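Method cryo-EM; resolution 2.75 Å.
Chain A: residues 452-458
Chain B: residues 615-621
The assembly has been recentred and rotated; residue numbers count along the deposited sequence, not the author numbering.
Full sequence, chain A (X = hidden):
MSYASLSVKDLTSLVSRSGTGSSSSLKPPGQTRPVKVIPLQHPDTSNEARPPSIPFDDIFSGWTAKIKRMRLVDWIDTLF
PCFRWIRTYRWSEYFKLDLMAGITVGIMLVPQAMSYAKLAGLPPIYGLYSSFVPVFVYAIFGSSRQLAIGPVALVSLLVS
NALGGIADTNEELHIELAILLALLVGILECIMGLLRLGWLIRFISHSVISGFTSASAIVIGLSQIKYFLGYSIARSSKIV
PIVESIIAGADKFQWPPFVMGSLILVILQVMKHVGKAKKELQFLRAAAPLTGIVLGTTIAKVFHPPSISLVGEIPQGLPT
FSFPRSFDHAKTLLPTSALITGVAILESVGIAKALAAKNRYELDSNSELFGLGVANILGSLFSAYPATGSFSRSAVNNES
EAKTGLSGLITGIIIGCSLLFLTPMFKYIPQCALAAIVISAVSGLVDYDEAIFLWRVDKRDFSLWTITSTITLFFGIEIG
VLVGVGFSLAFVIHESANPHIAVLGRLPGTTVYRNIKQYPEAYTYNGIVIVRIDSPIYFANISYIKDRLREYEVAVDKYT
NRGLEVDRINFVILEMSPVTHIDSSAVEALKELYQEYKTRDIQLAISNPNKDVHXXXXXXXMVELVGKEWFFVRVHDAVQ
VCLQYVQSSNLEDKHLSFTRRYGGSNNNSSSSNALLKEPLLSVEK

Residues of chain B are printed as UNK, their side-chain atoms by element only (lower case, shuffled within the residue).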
# COMPACT_ATOMS: atom_id res chain seq x y z
N ILE A 452 16.31 19.45 9.89
CA ILE A 452 16.38 20.05 11.21
C ILE A 452 14.98 20.25 11.79
O ILE A 452 14.73 19.99 12.97
CB ILE A 452 17.16 21.38 11.15
CG1 ILE A 452 18.63 21.10 10.82
CG2 ILE A 452 17.05 22.13 12.46
CD1 ILE A 452 19.44 22.35 10.59
N PHE A 453 14.04 20.72 10.95
CA PHE A 453 12.67 20.91 11.41
C PHE A 453 12.05 19.60 11.87
O PHE A 453 11.38 19.54 12.91
CB PHE A 453 11.84 21.55 10.30
CG PHE A 453 10.41 21.78 10.67
CD1 PHE A 453 10.06 22.82 11.52
CD2 PHE A 453 9.41 20.97 10.17
CE1 PHE A 453 8.75 23.04 11.86
CE2 PHE A 453 8.09 21.19 10.50
CZ PHE A 453 7.76 22.22 11.35
N LEU A 454 12.25 18.53 11.10
CA LEU A 454 11.73 17.22 11.47
C LEU A 454 12.35 16.73 12.77
O LEU A 454 11.65 16.19 13.63
CB LEU A 454 11.97 16.21 10.36
CG LEU A 454 11.25 16.47 9.04
CD1 LEU A 454 11.57 15.38 8.03
CD2 LEU A 454 9.76 16.57 9.26
N TRP A 455 13.66 16.91 12.93
CA TRP A 455 14.30 16.52 14.18
C TRP A 455 13.70 17.28 15.35
O TRP A 455 13.53 16.73 16.44
CB TRP A 455 15.80 16.76 14.11
CG TRP A 455 16.48 16.57 15.43
CD1 TRP A 455 16.77 17.53 16.35
CD2 TRP A 455 16.95 15.33 15.97
NE1 TRP A 455 17.40 16.97 17.43
CE2 TRP A 455 17.52 15.62 17.22
CE3 TRP A 455 16.95 14.01 15.52
CZ2 TRP A 455 18.08 14.63 18.03
CZ3 TRP A 455 17.51 13.03 16.32
CH2 TRP A 455 18.06 13.35 17.56
N ARG A 456 13.37 18.56 15.14
CA ARG A 456 12.78 19.35 16.22
C ARG A 456 11.36 18.90 16.54
O ARG A 456 10.97 18.87 17.71
CB ARG A 456 12.81 20.83 15.85
CG ARG A 456 12.21 21.74 16.90
CD ARG A 456 12.51 23.20 16.59
NE ARG A 456 11.93 23.60 15.31
CZ ARG A 456 11.16 24.67 15.15
NH1 ARG A 456 10.84 25.46 16.16
NH2 ARG A 456 10.69 24.94 13.93
N VAL A 457 10.58 18.54 15.52
CA VAL A 457 9.15 18.32 15.72
C VAL A 457 8.80 16.84 15.77
O VAL A 457 8.32 16.34 16.80
CB VAL A 457 8.33 19.03 14.62
CG1 VAL A 457 6.88 18.60 14.69
CG2 VAL A 457 8.45 20.53 14.78
N ASP A 458 9.03 16.11 14.68
CA ASP A 458 8.54 14.74 14.53
C ASP A 458 9.71 13.83 14.21
O ASP A 458 10.22 13.84 13.08
CB ASP A 458 7.48 14.66 13.44
CG ASP A 458 6.66 13.39 13.52
OD1 ASP A 458 6.90 12.58 14.44
OD2 ASP A 458 5.78 13.20 12.66
N UNK B 615 0.98 19.92 22.22
CA UNK B 615 2.43 19.87 22.37
C UNK B 615 3.13 19.96 21.02
O UNK B 615 4.11 20.70 20.87
c UNK B 615 2.83 18.60 23.11
c UNK B 615 5.04 19.59 23.79
c UNK B 615 4.52 17.19 24.30
c UNK B 615 4.32 18.34 23.32
N UNK B 616 2.63 19.22 20.03
CA UNK B 616 3.23 19.28 18.70
C UNK B 616 3.09 20.67 18.09
O UNK B 616 4.03 21.19 17.47
c UNK B 616 2.60 18.23 17.79
o UNK B 616 2.90 16.92 18.29
c UNK B 616 3.13 18.35 16.37
N UNK B 617 1.92 21.30 18.26
CA UNK B 617 1.71 22.64 17.73
C UNK B 617 2.67 23.63 18.38
O UNK B 617 3.27 24.47 17.70
c UNK B 617 0.24 23.06 17.92
c UNK B 617 -0.66 22.35 16.92
c UNK B 617 0.09 24.56 17.77
c UNK B 617 -2.13 22.61 17.14
N UNK B 618 2.83 23.54 19.70
CA UNK B 618 3.75 24.44 20.39
C UNK B 618 5.19 24.21 19.95
O UNK B 618 5.96 25.17 19.81
c UNK B 618 3.62 24.26 21.90
N UNK B 619 5.58 22.95 19.74
CA UNK B 619 6.94 22.66 19.30
C UNK B 619 7.19 23.20 17.90
O UNK B 619 8.28 23.72 17.62
c UNK B 619 7.20 21.16 19.36
n UNK B 619 6.86 16.42 19.47
c UNK B 619 7.32 17.34 20.32
n UNK B 619 7.95 18.40 19.84
n UNK B 619 7.15 17.16 21.62
c UNK B 619 7.54 20.65 20.74
c UNK B 619 8.49 19.47 20.67
N UNK B 620 6.21 23.08 17.00
CA UNK B 620 6.41 23.53 15.63
C UNK B 620 6.44 25.05 15.50
O UNK B 620 6.76 25.55 14.42
o UNK B 620 4.04 23.51 15.07
c UNK B 620 5.31 22.97 14.72
N UNK B 621 6.13 25.79 16.56
CA UNK B 621 6.12 27.23 16.50
C UNK B 621 4.84 27.84 15.97
O UNK B 621 4.81 29.05 15.71

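Position 615 of chain B lies in a helix that begins earlier in the chain. It has four side-chain carbons, forked at the second. It touches nothing on the chain A stretch. The residue is B:Leu615, and it sits on the surface.

Position 616 has one carbon that carries one oxygen and one carbon. Its carbon arm meets A:Val457. A beta-branched hydroxyl side chain of three atoms is threonine: B:Thr616. Its CG2 lies 4.1 Å from A:Val457 CG1, an apolar methyl contact. Its OG1 is hydrogen-bonded elsewhere in the structure.

Position 617 has four carbons, forked at the first, with one arm two carbons long. Its CA-to-CB bond points away from the chain A stretch, and the side chain is buried without touching A:452-458. That pattern is isoleucine, B:Ile617.

Position 618 has a single side-chain carbon and no contact with the chain A stretch. It is B:Ala618.

Position 619 has three carbons, then a nitrogen, then a carbon carrying two more nitrogens. Its CA-to-CB bond points sideways, but the end of the side chain comes nearer to the chain A stretch, where a terminal nitrogen reaches A:Val457 O. This is a guanidinium, so the residue is B:Arg619. Its NH2 donates a hydrogen bond to A:Val457 O, at 3.0 Å and an N-H...O angle of 146°. The acceptor lies at the edge of the guanidinium, near its plane, where the N-H groups point.

Position 620 has one carbon and then one oxygen. Its CB and CA pack against chain A: A:Val457 CG2 is 4.0 Å from the CB of 620 and 3.7 Å from the CA of 620. A:Phe453 CZ is 4.2 Å from the CB of 620. It is serine, B:Ser620. Its OG turns back to its own helix and donates to B:Ile617 O at 2.9 Å.

Position 621 has no side-chain atoms, so it is B:Gly621. Its phi is positive, 84°, in a Schellman motif that closes the helix. At these backbone angles a CB would be jammed against B:Ser620 O, which by itself calls for glycine.

The two helices run at 142° to each other, with axes 10.1 Å apart at closest approach. The contact is small, burying 282 Å² in all, and it gathers around A:Val457 and, on chain B, B:Thr616, B:Arg619 and B:Ser620. A:Val457 is its centre: its methyls pack against B:Thr616 and B:Ser620, while its carbonyl takes the one hydrogen bond between the two stretches. A:Arg456 NH1 comes within 3.4 Å of B:Arg619 O, but the carbonyl lies over the guanidinium face and the angle is too poor for a hydrogen bond.

Chain B 615-621: LTIARSG
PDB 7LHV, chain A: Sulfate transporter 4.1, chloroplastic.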